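Local coordinates for protein Non-ribosomal peptide synthetase (PDB 3WV5) that is a non-ribosomal peptide synthetase chain with the fold of the AMP-binding (ANL) enzymes, here holding (2S,3S)-3-methyl-aspartic acid, at residues 340-345 / 421-426; 283-288 / 310-315; 131-136 / 202-207; 370-375 / 429-434; 124-129 / 242-247. All coordinates share one frame; numbering follows the deposited sequence.

Contact 1: residues 340-345 / 421-426; sequences YGQTEC and MRLHTG. With 2AS ((2S,3S)-3-methyl-aspartic acid), chain C.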
# COMPACT_ATOMS: atom_id res chain seq x y z
N TYR A 340 -13.20 2.96 -3.68
CA TYR A 340 -13.18 4.17 -2.87
C TYR A 340 -12.62 3.77 -1.52
O TYR A 340 -12.93 2.71 -0.98
CB TYR A 340 -14.62 4.74 -2.73
CG TYR A 340 -14.90 5.53 -1.48
CD1 TYR A 340 -14.24 6.71 -1.23
CD2 TYR A 340 -15.89 5.11 -0.57
CE1 TYR A 340 -14.53 7.47 -0.09
CE2 TYR A 340 -16.19 5.85 0.57
CZ TYR A 340 -15.50 7.04 0.80
OH TYR A 340 -15.77 7.76 1.94
N GLY A 341 -11.78 4.63 -0.95
CA GLY A 341 -11.23 4.39 0.36
C GLY A 341 -10.65 5.62 1.04
O GLY A 341 -10.54 6.70 0.45
N GLN A 342 -10.30 5.42 2.30
CA GLN A 342 -9.48 6.34 3.07
C GLN A 342 -8.42 5.56 3.75
O GLN A 342 -8.67 4.45 4.20
CB GLN A 342 -10.31 7.03 4.16
CG GLN A 342 -11.36 7.92 3.61
CD GLN A 342 -12.01 8.72 4.68
OE1 GLN A 342 -12.01 8.35 5.86
NE2 GLN A 342 -12.58 9.83 4.30
N THR A 343 -7.27 6.20 3.97
CA THR A 343 -6.16 5.54 4.62
C THR A 343 -6.59 5.05 6.01
O THR A 343 -6.20 3.99 6.46
CB THR A 343 -4.94 6.49 4.68
OG1 THR A 343 -4.52 6.79 3.35
CG2 THR A 343 -3.79 5.80 5.40
N GLU A 344 -7.44 5.83 6.67
CA GLU A 344 -8.04 5.49 7.99
C GLU A 344 -8.55 4.07 8.14
O GLU A 344 -8.54 3.53 9.25
CB GLU A 344 -9.20 6.44 8.26
CG GLU A 344 -8.79 7.80 8.74
CD GLU A 344 -8.25 8.74 7.67
OE1 GLU A 344 -8.12 8.38 6.47
OE2 GLU A 344 -7.92 9.87 8.04
N CYS A 345 -9.04 3.45 7.04
CA CYS A 345 -9.36 2.02 7.07
C CYS A 345 -8.89 1.27 5.82
O CYS A 345 -9.46 0.24 5.45
CB CYS A 345 -10.86 1.81 7.20
SG CYS A 345 -11.85 2.53 5.88
N MET A 421 -13.74 2.38 17.20
CA MET A 421 -14.34 1.23 16.51
C MET A 421 -15.34 1.58 15.38
O MET A 421 -15.68 0.70 14.63
CB MET A 421 -14.97 0.19 17.50
CG MET A 421 -16.46 0.37 17.83
SD MET A 421 -17.24 -0.91 18.86
CE MET A 421 -16.74 -0.46 20.53
N ARG A 422 -15.80 2.84 15.24
CA ARG A 422 -16.47 3.25 13.99
C ARG A 422 -15.81 4.47 13.39
O ARG A 422 -15.53 5.43 14.09
CB ARG A 422 -17.93 3.53 14.17
CG ARG A 422 -18.47 4.54 13.16
CD ARG A 422 -19.96 4.42 12.94
NE ARG A 422 -20.60 3.74 14.05
CZ ARG A 422 -21.66 2.96 13.95
NH1 ARG A 422 -22.25 2.76 12.78
NH2 ARG A 422 -22.14 2.38 15.04
N LEU A 423 -15.57 4.39 12.08
CA LEU A 423 -14.89 5.44 11.34
C LEU A 423 -15.90 6.32 10.68
O LEU A 423 -16.71 5.83 9.91
CB LEU A 423 -13.99 4.84 10.25
CG LEU A 423 -13.38 5.86 9.26
CD1 LEU A 423 -12.43 6.77 10.03
CD2 LEU A 423 -12.71 5.21 8.04
N HIS A 424 -15.83 7.62 10.95
CA HIS A 424 -16.66 8.64 10.27
C HIS A 424 -15.78 9.30 9.21
O HIS A 424 -14.77 9.93 9.51
CB HIS A 424 -17.17 9.70 11.26
CG HIS A 424 -18.04 9.13 12.34
ND1 HIS A 424 -19.41 9.33 12.42
CD2 HIS A 424 -17.72 8.30 13.36
CE1 HIS A 424 -19.88 8.67 13.47
NE2 HIS A 424 -18.87 8.03 14.04
N THR A 425 -16.15 9.11 7.96
CA THR A 425 -15.31 9.50 6.87
C THR A 425 -15.36 10.98 6.64
O THR A 425 -14.48 11.52 6.01
CB THR A 425 -15.78 8.84 5.55
OG1 THR A 425 -17.09 9.30 5.19
CG2 THR A 425 -15.75 7.28 5.66
N GLY A 426 -16.44 11.61 7.07
CA GLY A 426 -16.70 12.99 6.69
C GLY A 426 -17.04 13.11 5.23
O GLY A 426 -17.05 14.22 4.75
C 2AS C . -7.68 3.11 -1.07
O 2AS C . -6.74 2.30 -1.15
CA 2AS C . -7.55 4.43 -0.33
N 2AS C . -6.47 4.41 0.72
CB 2AS C . -7.26 5.53 -1.33
CG 2AS C . -7.07 6.91 -0.66
OD1 2AS C . -6.97 7.89 -1.40
C4 2AS C . -5.99 5.14 -2.06
OD2 2AS C . -7.03 7.11 0.57
OXT 2AS C . -8.74 2.89 -1.67

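Contact 2: residues 283-288 / 310-315; sequences TMMPIV and RMFTNS. With 2AS ((2S,3S)-3-methyl-aspartic acid), chain C.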
# COMPACT_ATOMS: atom_id res chain seq x y z
N THR A 283 -0.30 -7.75 -15.83
CA THR A 283 -1.68 -8.18 -15.87
C THR A 283 -2.61 -7.28 -15.03
O THR A 283 -3.82 -7.16 -15.38
CB THR A 283 -1.91 -9.63 -15.43
OG1 THR A 283 -1.37 -9.87 -14.11
CG2 THR A 283 -1.24 -10.55 -16.42
N MET A 284 -2.07 -6.67 -13.96
CA MET A 284 -2.89 -5.90 -13.02
C MET A 284 -2.26 -4.57 -12.84
O MET A 284 -1.04 -4.48 -12.74
CB MET A 284 -2.94 -6.59 -11.66
CG MET A 284 -3.42 -8.01 -11.73
SD MET A 284 -5.19 -8.15 -12.04
CE MET A 284 -5.75 -8.08 -10.35
N MET A 285 -3.06 -3.51 -12.84
CA MET A 285 -2.51 -2.17 -12.73
C MET A 285 -3.35 -1.27 -11.92
O MET A 285 -4.45 -0.94 -12.34
CB MET A 285 -2.34 -1.55 -14.12
CG MET A 285 -1.61 -0.20 -14.06
SD MET A 285 -1.49 0.62 -15.68
CE MET A 285 -0.75 2.17 -15.24
N PRO A 286 -2.84 -0.82 -10.77
CA PRO A 286 -3.59 0.19 -10.03
C PRO A 286 -3.46 1.53 -10.68
O PRO A 286 -2.37 1.89 -11.17
CB PRO A 286 -2.90 0.26 -8.65
CG PRO A 286 -1.53 -0.27 -8.92
CD PRO A 286 -1.67 -1.27 -10.03
N ILE A 287 -4.55 2.28 -10.66
CA ILE A 287 -4.59 3.51 -11.31
C ILE A 287 -5.23 4.52 -10.43
O ILE A 287 -6.00 4.20 -9.47
CB ILE A 287 -5.37 3.47 -12.68
CG1 ILE A 287 -6.75 2.87 -12.49
CG2 ILE A 287 -4.58 2.73 -13.72
CD1 ILE A 287 -7.66 3.13 -13.72
N VAL A 288 -4.96 5.73 -10.83
CA VAL A 288 -5.70 6.92 -10.36
C VAL A 288 -6.17 7.64 -11.63
O VAL A 288 -5.66 7.37 -12.70
CB VAL A 288 -4.62 7.64 -9.46
CG1 VAL A 288 -4.44 9.05 -9.83
CG2 VAL A 288 -4.86 7.42 -7.97
N ARG A 310 -5.31 -7.26 -17.71
CA ARG A 310 -6.63 -7.75 -17.41
C ARG A 310 -7.45 -6.94 -16.42
O ARG A 310 -8.68 -7.20 -16.24
CB ARG A 310 -6.54 -9.22 -16.94
CG ARG A 310 -6.22 -9.44 -15.43
CD ARG A 310 -6.00 -10.94 -15.18
NE ARG A 310 -5.73 -11.29 -13.79
CZ ARG A 310 -6.66 -11.41 -12.84
NH1 ARG A 310 -7.93 -11.15 -13.12
NH2 ARG A 310 -6.32 -11.73 -11.59
N MET A 311 -6.81 -6.00 -15.72
CA MET A 311 -7.53 -5.22 -14.72
C MET A 311 -6.86 -3.93 -14.37
O MET A 311 -5.61 -3.86 -14.21
CB MET A 311 -7.80 -6.03 -13.44
CG MET A 311 -8.85 -5.41 -12.57
SD MET A 311 -9.18 -6.29 -11.06
CE MET A 311 -9.82 -7.86 -11.69
N PHE A 312 -7.66 -2.88 -14.33
CA PHE A 312 -7.26 -1.61 -13.79
C PHE A 312 -8.12 -1.40 -12.52
O PHE A 312 -9.35 -1.61 -12.58
CB PHE A 312 -7.53 -0.48 -14.79
CG PHE A 312 -6.77 -0.60 -16.07
CD1 PHE A 312 -5.49 -0.13 -16.16
CD2 PHE A 312 -7.35 -1.19 -17.19
CE1 PHE A 312 -4.78 -0.23 -17.34
CE2 PHE A 312 -6.66 -1.32 -18.38
CZ PHE A 312 -5.38 -0.82 -18.47
N THR A 313 -7.51 -0.98 -11.42
CA THR A 313 -8.24 -0.77 -10.18
C THR A 313 -7.98 0.66 -9.75
O THR A 313 -6.85 1.01 -9.41
CB THR A 313 -7.77 -1.73 -9.05
OG1 THR A 313 -6.36 -1.53 -8.79
CG2 THR A 313 -7.97 -3.15 -9.53
N ASN A 314 -9.06 1.44 -9.79
CA ASN A 314 -9.01 2.85 -9.53
C ASN A 314 -9.52 3.18 -8.13
O ASN A 314 -10.55 2.65 -7.67
CB ASN A 314 -9.81 3.63 -10.57
CG ASN A 314 -9.71 5.12 -10.36
OD1 ASN A 314 -8.77 5.78 -10.81
ND2 ASN A 314 -10.67 5.67 -9.60
N SER A 315 -8.73 4.03 -7.42
CA SER A 315 -9.22 4.64 -6.21
C SER A 315 -8.67 6.05 -6.14
O SER A 315 -8.11 6.54 -7.09
CB SER A 315 -8.80 3.86 -4.96
OG SER A 315 -9.70 4.10 -3.90
C 2AS C . -7.68 3.11 -1.07
O 2AS C . -6.74 2.30 -1.15
CA 2AS C . -7.55 4.43 -0.33
N 2AS C . -6.47 4.41 0.72
CB 2AS C . -7.26 5.53 -1.33
CG 2AS C . -7.07 6.91 -0.66
OD1 2AS C . -6.97 7.89 -1.40
C4 2AS C . -5.99 5.14 -2.06
OD2 2AS C . -7.03 7.11 0.57
OXT 2AS C . -8.74 2.89 -1.67

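Contact 3: residues 131-136 / 202-207; sequences PFHLRS and SGSTAA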
# COMPACT_ATOMS: atom_id res chain seq x y z
N PRO A 131 12.22 20.23 2.94
CA PRO A 131 12.86 19.99 4.21
C PRO A 131 11.99 20.28 5.42
O PRO A 131 11.93 19.44 6.30
CB PRO A 131 14.08 20.91 4.18
CG PRO A 131 14.47 20.94 2.74
CD PRO A 131 13.17 20.85 1.98
N PHE A 132 11.34 21.44 5.47
CA PHE A 132 10.56 21.78 6.68
C PHE A 132 9.46 20.77 6.89
O PHE A 132 9.11 20.41 8.02
CB PHE A 132 9.99 23.20 6.62
CG PHE A 132 8.86 23.36 5.63
CD1 PHE A 132 7.53 23.30 6.05
CD2 PHE A 132 9.13 23.59 4.25
CE1 PHE A 132 6.50 23.44 5.11
CE2 PHE A 132 8.10 23.75 3.32
CZ PHE A 132 6.78 23.67 3.75
N HIS A 133 8.92 20.27 5.78
CA HIS A 133 7.87 19.24 5.82
C HIS A 133 8.41 17.97 6.49
O HIS A 133 7.84 17.49 7.48
CB HIS A 133 7.34 18.99 4.41
CG HIS A 133 6.12 18.14 4.39
ND1 HIS A 133 5.58 17.65 3.21
CD2 HIS A 133 5.35 17.65 5.39
CE1 HIS A 133 4.51 16.93 3.49
NE2 HIS A 133 4.34 16.91 4.80
N LEU A 134 9.56 17.48 6.00
CA LEU A 134 10.31 16.36 6.68
C LEU A 134 10.62 16.60 8.13
O LEU A 134 10.48 15.69 8.95
CB LEU A 134 11.67 16.12 6.03
CG LEU A 134 11.55 15.52 4.64
CD1 LEU A 134 12.84 15.76 3.85
CD2 LEU A 134 11.24 14.04 4.73
N ARG A 135 11.09 17.81 8.47
CA ARG A 135 11.41 18.05 9.84
C ARG A 135 10.18 17.75 10.68
O ARG A 135 10.28 17.11 11.72
CB ARG A 135 11.83 19.49 10.10
CG ARG A 135 11.94 19.75 11.60
CD ARG A 135 12.36 21.16 11.96
NE ARG A 135 13.68 21.48 11.45
CZ ARG A 135 13.93 22.23 10.38
NH1 ARG A 135 12.95 22.79 9.67
NH2 ARG A 135 15.19 22.45 10.03
N SER A 136 9.03 18.26 10.24
CA SER A 136 7.79 18.16 11.02
C SER A 136 7.33 16.71 11.18
O SER A 136 6.93 16.27 12.26
CB SER A 136 6.66 18.98 10.35
OG SER A 136 5.39 18.52 10.79
N SER A 202 -0.83 13.84 5.72
CA SER A 202 -0.86 15.31 5.81
C SER A 202 0.05 15.95 4.77
O SER A 202 1.17 15.53 4.54
CB SER A 202 -0.39 15.69 7.20
OG SER A 202 0.78 15.00 7.53
N GLY A 203 -0.45 16.99 4.11
CA GLY A 203 0.41 17.77 3.23
C GLY A 203 1.36 18.73 3.96
O GLY A 203 1.37 18.81 5.21
N SER A 204 2.18 19.39 3.15
CA SER A 204 3.09 20.48 3.61
C SER A 204 2.46 21.53 4.50
O SER A 204 3.04 21.94 5.52
CB SER A 204 3.54 21.29 2.40
OG SER A 204 4.74 20.76 1.92
N THR A 205 1.30 21.98 4.05
CA THR A 205 0.58 23.09 4.64
C THR A 205 -0.24 22.67 5.84
O THR A 205 -1.07 23.45 6.31
CB THR A 205 -0.34 23.71 3.58
OG1 THR A 205 -1.27 22.70 3.08
CG2 THR A 205 0.49 24.25 2.41
N ALA A 206 -0.07 21.43 6.30
CA ALA A 206 -0.86 20.87 7.39
C ALA A 206 -0.00 20.35 8.51
O ALA A 206 1.17 20.00 8.32
CB ALA A 206 -1.70 19.69 6.85
N ALA A 207 -0.63 20.20 9.67
CA ALA A 207 -0.00 19.60 10.84
C ALA A 207 0.24 18.14 10.54
O ALA A 207 -0.55 17.53 9.82
CB ALA A 207 -0.92 19.72 12.03
O HOH W 1 2.57 17.08 7.13
O HOH W 2 3.80 19.07 8.56

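Contact 4: residues 370-375 / 429-434; sequences TTIEIL and GHLDED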
# COMPACT_ATOMS: atom_id res chain seq x y z
N THR A 370 -16.90 -6.26 6.33
CA THR A 370 -16.95 -4.91 6.89
C THR A 370 -18.36 -4.39 6.66
O THR A 370 -19.07 -4.95 5.88
CB THR A 370 -15.95 -3.98 6.16
OG1 THR A 370 -16.43 -3.70 4.83
CG2 THR A 370 -14.61 -4.62 6.04
N THR A 371 -18.76 -3.33 7.35
CA THR A 371 -20.07 -2.73 7.16
C THR A 371 -19.96 -1.24 6.87
O THR A 371 -19.19 -0.56 7.52
CB THR A 371 -20.91 -2.82 8.47
OG1 THR A 371 -20.73 -4.11 9.05
CG2 THR A 371 -22.39 -2.56 8.19
N ILE A 372 -20.78 -0.74 5.97
CA ILE A 372 -20.96 0.66 5.74
C ILE A 372 -22.32 1.06 6.31
O ILE A 372 -23.31 0.51 5.89
CB ILE A 372 -21.07 0.97 4.23
CG1 ILE A 372 -19.95 0.38 3.41
CG2 ILE A 372 -21.24 2.47 4.00
CD1 ILE A 372 -18.69 1.12 3.40
N GLU A 373 -22.40 2.02 7.21
CA GLU A 373 -23.69 2.61 7.58
C GLU A 373 -23.71 4.11 7.33
O GLU A 373 -22.71 4.81 7.56
CB GLU A 373 -24.02 2.41 9.04
CG GLU A 373 -24.10 0.97 9.48
CD GLU A 373 -23.27 0.78 10.72
OE1 GLU A 373 -22.09 1.23 10.74
OE2 GLU A 373 -23.79 0.23 11.68
N ILE A 374 -24.90 4.58 6.97
CA ILE A 374 -25.16 5.96 6.70
C ILE A 374 -25.89 6.51 7.94
O ILE A 374 -26.82 5.88 8.45
CB ILE A 374 -26.06 6.10 5.47
CG1 ILE A 374 -25.63 5.11 4.38
CG2 ILE A 374 -26.07 7.57 5.03
CD1 ILE A 374 -24.27 5.39 3.79
N LEU A 375 -25.40 7.65 8.46
CA LEU A 375 -25.88 8.25 9.71
C LEU A 375 -26.17 9.74 9.50
O LEU A 375 -27.07 10.30 10.17
CB LEU A 375 -24.84 8.07 10.82
CG LEU A 375 -24.31 6.67 11.16
CD1 LEU A 375 -23.40 6.65 12.40
CD2 LEU A 375 -25.45 5.69 11.34
N GLY A 429 -23.10 10.43 1.50
CA GLY A 429 -23.86 9.82 0.40
C GLY A 429 -24.90 8.83 0.91
O GLY A 429 -25.34 8.92 2.06
N HIS A 430 -25.24 7.87 0.07
CA HIS A 430 -26.26 6.88 0.44
C HIS A 430 -26.00 5.48 -0.10
O HIS A 430 -25.21 5.29 -1.04
CB HIS A 430 -27.65 7.35 -0.04
CG HIS A 430 -27.76 7.41 -1.52
ND1 HIS A 430 -27.21 8.43 -2.25
CD2 HIS A 430 -28.27 6.53 -2.42
CE1 HIS A 430 -27.44 8.22 -3.54
NE2 HIS A 430 -28.07 7.06 -3.67
N LEU A 431 -26.72 4.52 0.49
CA LEU A 431 -26.74 3.13 0.01
C LEU A 431 -28.00 2.90 -0.76
O LEU A 431 -29.08 3.27 -0.30
CB LEU A 431 -26.71 2.21 1.19
CG LEU A 431 -25.43 2.21 2.00
CD1 LEU A 431 -25.55 1.12 3.05
CD2 LEU A 431 -24.26 1.95 1.09
N ASP A 432 -27.90 2.31 -1.95
CA ASP A 432 -29.13 1.94 -2.68
C ASP A 432 -29.76 0.73 -2.00
O ASP A 432 -29.26 0.24 -0.97
CB ASP A 432 -28.89 1.73 -4.19
CG ASP A 432 -28.15 0.43 -4.53
OD1 ASP A 432 -27.91 -0.41 -3.63
OD2 ASP A 432 -27.77 0.28 -5.73
N GLU A 433 -30.87 0.23 -2.56
CA GLU A 433 -31.62 -0.92 -1.96
C GLU A 433 -30.74 -2.14 -1.64
O GLU A 433 -30.92 -2.81 -0.59
CB GLU A 433 -32.81 -1.34 -2.85
CG GLU A 433 -34.12 -0.58 -2.61
CD GLU A 433 -34.00 0.92 -2.91
OE1 GLU A 433 -34.91 1.50 -3.53
OE2 GLU A 433 -32.98 1.52 -2.51
N ASP A 434 -29.73 -2.37 -2.50
CA ASP A 434 -28.90 -3.56 -2.52
C ASP A 434 -27.62 -3.53 -1.69
O ASP A 434 -26.93 -4.57 -1.59
CB ASP A 434 -28.57 -3.87 -4.00
CG ASP A 434 -29.79 -4.46 -4.75
OD1 ASP A 434 -30.41 -5.38 -4.18
OD2 ASP A 434 -30.12 -4.04 -5.88

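Contact 5: residues 124-129 / 242-247; sequences PLNPGM and SVSWDF. With 2AS ((2S,3S)-3-methyl-aspartic acid), chain C.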
# COMPACT_ATOMS: atom_id res chain seq x y z
N PRO A 124 7.13 4.95 6.02
CA PRO A 124 7.63 5.30 4.71
C PRO A 124 7.26 6.72 4.32
O PRO A 124 6.09 7.11 4.45
CB PRO A 124 6.92 4.33 3.79
CG PRO A 124 5.62 4.08 4.47
CD PRO A 124 5.93 4.10 5.96
N LEU A 125 8.23 7.47 3.85
CA LEU A 125 8.01 8.83 3.37
C LEU A 125 8.46 8.95 1.92
O LEU A 125 9.42 8.33 1.49
CB LEU A 125 8.76 9.86 4.23
CG LEU A 125 8.23 10.38 5.61
CD1 LEU A 125 7.49 9.33 6.37
CD2 LEU A 125 9.26 11.06 6.54
N ASN A 126 7.77 9.82 1.19
CA ASN A 126 8.07 10.06 -0.19
C ASN A 126 9.36 10.88 -0.40
O ASN A 126 9.53 11.91 0.21
CB ASN A 126 6.88 10.82 -0.82
CG ASN A 126 6.73 10.49 -2.29
OD1 ASN A 126 6.07 9.52 -2.65
ND2 ASN A 126 7.41 11.23 -3.13
N PRO A 127 10.27 10.41 -1.27
CA PRO A 127 11.44 11.21 -1.64
C PRO A 127 10.98 12.55 -2.17
O PRO A 127 9.91 12.64 -2.77
CB PRO A 127 12.07 10.43 -2.80
CG PRO A 127 11.45 9.10 -2.80
CD PRO A 127 10.11 9.25 -2.15
N GLY A 128 11.78 13.59 -2.02
CA GLY A 128 11.38 14.90 -2.54
C GLY A 128 10.46 15.77 -1.68
O GLY A 128 10.08 16.85 -2.10
N MET A 129 10.11 15.34 -0.47
CA MET A 129 9.46 16.27 0.46
C MET A 129 10.33 17.47 0.70
O MET A 129 11.54 17.35 0.74
CB MET A 129 9.17 15.58 1.79
CG MET A 129 8.05 14.58 1.66
SD MET A 129 7.90 13.54 3.09
CE MET A 129 7.54 14.68 4.41
N SER A 242 4.01 5.13 -5.05
CA SER A 242 4.99 5.00 -3.99
C SER A 242 4.44 4.14 -2.88
O SER A 242 3.25 4.26 -2.52
CB SER A 242 5.35 6.39 -3.43
OG SER A 242 6.07 6.25 -2.21
N VAL A 243 5.30 3.32 -2.26
CA VAL A 243 4.91 2.56 -1.06
C VAL A 243 4.67 3.46 0.16
O VAL A 243 4.13 3.00 1.17
CB VAL A 243 5.90 1.42 -0.66
CG1 VAL A 243 6.08 0.44 -1.81
CG2 VAL A 243 7.26 1.96 -0.23
N SER A 244 5.05 4.73 0.08
CA SER A 244 4.66 5.65 1.12
C SER A 244 3.17 5.98 1.12
O SER A 244 2.67 6.49 2.07
CB SER A 244 5.49 6.95 1.04
OG SER A 244 5.22 7.64 -0.16
N TRP A 245 2.47 5.67 0.05
CA TRP A 245 1.01 5.80 -0.05
C TRP A 245 0.46 4.36 0.17
O TRP A 245 1.08 3.42 -0.31
CB TRP A 245 0.72 6.26 -1.49
CG TRP A 245 -0.64 6.69 -1.90
CD1 TRP A 245 -1.81 6.69 -1.17
CD2 TRP A 245 -0.99 7.12 -3.20
NE1 TRP A 245 -2.87 7.15 -1.96
CE2 TRP A 245 -2.38 7.42 -3.20
CE3 TRP A 245 -0.26 7.31 -4.37
CZ2 TRP A 245 -3.03 7.90 -4.31
CZ3 TRP A 245 -0.91 7.79 -5.48
CH2 TRP A 245 -2.28 8.08 -5.45
N ASP A 246 -0.66 4.19 0.88
CA ASP A 246 -1.18 2.83 1.05
C ASP A 246 -1.59 2.16 -0.29
O ASP A 246 -1.71 0.92 -0.37
CB ASP A 246 -2.30 2.74 2.11
CG ASP A 246 -3.66 3.27 1.65
OD1 ASP A 246 -3.92 3.49 0.45
OD2 ASP A 246 -4.50 3.49 2.55
N PHE A 247 -1.70 2.96 -1.35
CA PHE A 247 -1.97 2.39 -2.66
C PHE A 247 -0.84 1.50 -3.08
O PHE A 247 -1.07 0.32 -3.38
CB PHE A 247 -2.23 3.50 -3.72
CG PHE A 247 -3.34 3.18 -4.67
CD1 PHE A 247 -3.65 1.89 -5.04
CD2 PHE A 247 -4.09 4.20 -5.21
CE1 PHE A 247 -4.68 1.59 -5.91
CE2 PHE A 247 -5.12 3.91 -6.11
CZ PHE A 247 -5.41 2.62 -6.48
C 2AS C . -7.68 3.11 -1.07
O 2AS C . -6.74 2.30 -1.15
CA 2AS C . -7.55 4.43 -0.33
N 2AS C . -6.47 4.41 0.72
CB 2AS C . -7.26 5.53 -1.33
CG 2AS C . -7.07 6.91 -0.66
OD1 2AS C . -6.97 7.89 -1.40
C4 2AS C . -5.99 5.14 -2.06
OD2 2AS C . -7.03 7.11 0.57
OXT 2AS C . -8.74 2.89 -1.67

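Contact 1: residues 340-345 / 421-426
Gln342 and Thr425 join a loop of the ligand pocket to strand 423-425 through one side-chain-to-backbone hydrogen bond, set beside a small apolar patch around Leu423. The loop follows strand 335-340, and its backbone passes (2S,3S)-3-methyl-aspartic acid: Thr343 N lies 3.5 Å from OD2 of the ligand. From there the Gln342 chain runs out extended, and NE2 donates to Thr425 O at 3.1 Å. The bond is nearly straight, 163° at the hydrogen; it meets a lone pair in the carbonyl plane and lies close to the plane of the amide, which would hold the Gln342 amide in one rotation. The Gln342 side chain crosses that of Thr425 at about a right angle, NE2 passing 3.6 Å from CB. Next to it Leu423, its CG anti to the backbone N (chi1 171°), reaches into the loop and divides its methyls. CD2 rests 3.5 Å from Cys345 SG, while CD1 meets Glu344 CB at 3.7 Å. The Glu344 carboxylate bends off to Tyr401. Tyr340 OH touches Thr425 CG2 but is hydrogen-bonded to Asp427, and Thr425 OG1 bonds to Ile390 O. Strand 423-425 pairs antiparallel with strand 388-393, and through Leu423 and Thr425 it meets the loop as well.

Contact 2: residues 283-288 / 310-315
The guanidinium of Arg310 carries Met284 SD over one face, 3.5 Å above the plane and offset toward the rim, whereas the Phe312 ring receives Met285 SD at its edge. This second pair is a Met-aromatic contact, with the sulfur 5.0 Å from the centroid of the Phe312 ring and 80° off the normal. A bend at chi2 (-73°) brings Met284 SD back over the guanidinium, where it also packs against Met311 CB at 3.6 Å; a second bend, at chi3, turns CE toward Met311 SD. Met285, by contrast, is extended throughout and runs out beside the ring. Ile287 continues that face: CD1 touches Phe312 CB, and CG1 lies 3.7 Å from Asn314 CB. Arg310 NH2 forms a salt bridge with Asp235. Between the two layers of side chains the backbones pair in parallel register, Met285 N giving to Met311 O at 2.9 Å and Ile287 N to Thr313 O at 2.9 Å; the last link, Ser315 N to Ile287 O, is long and weak. Helix 289-300 covers the face of Met285, Ile287 and Phe312, and Phe247 of helix 246-258 lies against Pro286 on the other. Just past the strand Ser315 OG donates to OXT of (2S,3S)-3-methyl-aspartic acid at 2.7 Å. Strand 284-287, helix 289-300 and strand 311-314 form a beta-alpha-beta unit, with the ligand at the C-terminal end of its parallel strands.

Contact 3: residues 131-136 / 202-207
Ser202 meets His133 mainly through a water, which bonds to its OG at 2.8 Å and to His133 NE2 at 2.9 Å; the same hydroxyl is also hydrogen-bonded to Lys209 N. Gly203 adds its carbonyl O, to which this water donates, so one solvent molecule ties the imidazole to two successive residues. Ser204 makes most of the direct contact. Its CA sits over the centre of the His133 ring, 3.7 Å from the centroid and 7° off the normal, a CH-pi contact. A chi1 of -170° swings the imidazole out from the helix, opposite its own backbone N, to receive it. Gly203 to Ala206 form a type I beta turn in the loop between strands 195-200 and 210-214, and this surface contact sets that turn against the first turns of helix 131-141. Ser204 O also lies 3.8 Å from CE1 of Phe132, whose ring reaches over from the preceding helix position. Ala206 closes the turn, and its O takes a hydrogen bond from a second water, which is bonded in turn to Ser136 OG at 2.8 Å.

Contact 4: residues 370-375 / 429-434
A small hydrophobic core where the mixed sheet branches or curls brings Ile372 and Ile374 against Leu431. Strands 371-374 and 429-431 share no hydrogen bond: their short axes cross at -121° and approach to 7.2 Å, so side chains do the joining. Ile374 lies at the centre. Its CG1, anti to the carbonyl carbon (chi1 -41°), points at the branch of Leu431 and meets CG at 3.8 Å, and CD1 stands equally close to that atom. The other branch turns toward the backbone of the other strand, where CG2 approaches Gly429 O to 3.3 Å. The two side chains meet at a slant, and the methyls of Leu431 reach on to Ile372: CD1 touches Ile372 O at 3.7 Å and CD2 lies 4.2 Å from Ile372 CG2. Beyond Leu431 the chain leaves the strand in an Asx turn, Asp432 OD1 accepting from Asp434 N at 2.9 Å, while Asp432 OD2 forms a salt bridge with Arg359. Ile372 also packs on Val392. Two strands that both pair antiparallel with strand 388-393 thus meet through apolar side chains, as in a sheet that turns across itself; the chain turns a corner at Gly426, just before strand 427-431.

Contact 5: residues 124-129 / 242-247
Pro124 packs its ring against the backbone of the turn at Ser244, with CB 3.7 Å from Ser244 CA and CG 3.8 Å from Val243 O. In return Ser244 CB rests on Pro124 O at 3.5 Å. At the other end of the contact Asn126 brings its amide oxygen near a pair of hydroxyls: OD1 is 3.2 Å from Ser244 OG and 3.3 Å from Ser242 OG. Those two hydroxyls are hydrogen-bonded to each other at 2.6 Å. The Asn126 ND2 donates to Pro127 O, on a lone pair in the carbonyl plane, within a type II turn, which steadies the amide. The serines are set by a type I turn, Ser242 to Trp245, closed by Trp245 N bonding to Ser242 O. Trp245 is the N-cap of helix 246-258, and the helix at once enters the ligand site: Asp246 OD1 accepts from N of (2S,3S)-3-methyl-aspartic acid at 2.7 Å. This is two loops meeting behind a binding pocket, one following a parallel strand and the other leading into the helix that lines the site.

Overall arrangement
Contact 2 is the buried core of the set, a backbone-paired parallel ladder, and contact 4, also buried, relies on apolar side chains, which also rest on backbone carbonyls, with no hydrogen bond between its strands. Contact 3 lies at the surface and needs water to complete its polar links, whereas contacts 1 and 5 are partly buried and combine polar and apolar touches. Contacts 1, 2 and 4 reach the same sheet; 1 and 4 are also joined by the salt bridge of Arg422 with Glu373. Contacts 1, 2 and 5 converge on the ligand, with Phe247 of contact 5 packing on Pro286 of contact 2. Contact 3 is nested in the loop closed by contact 5 and touches it through Leu134 and Met129.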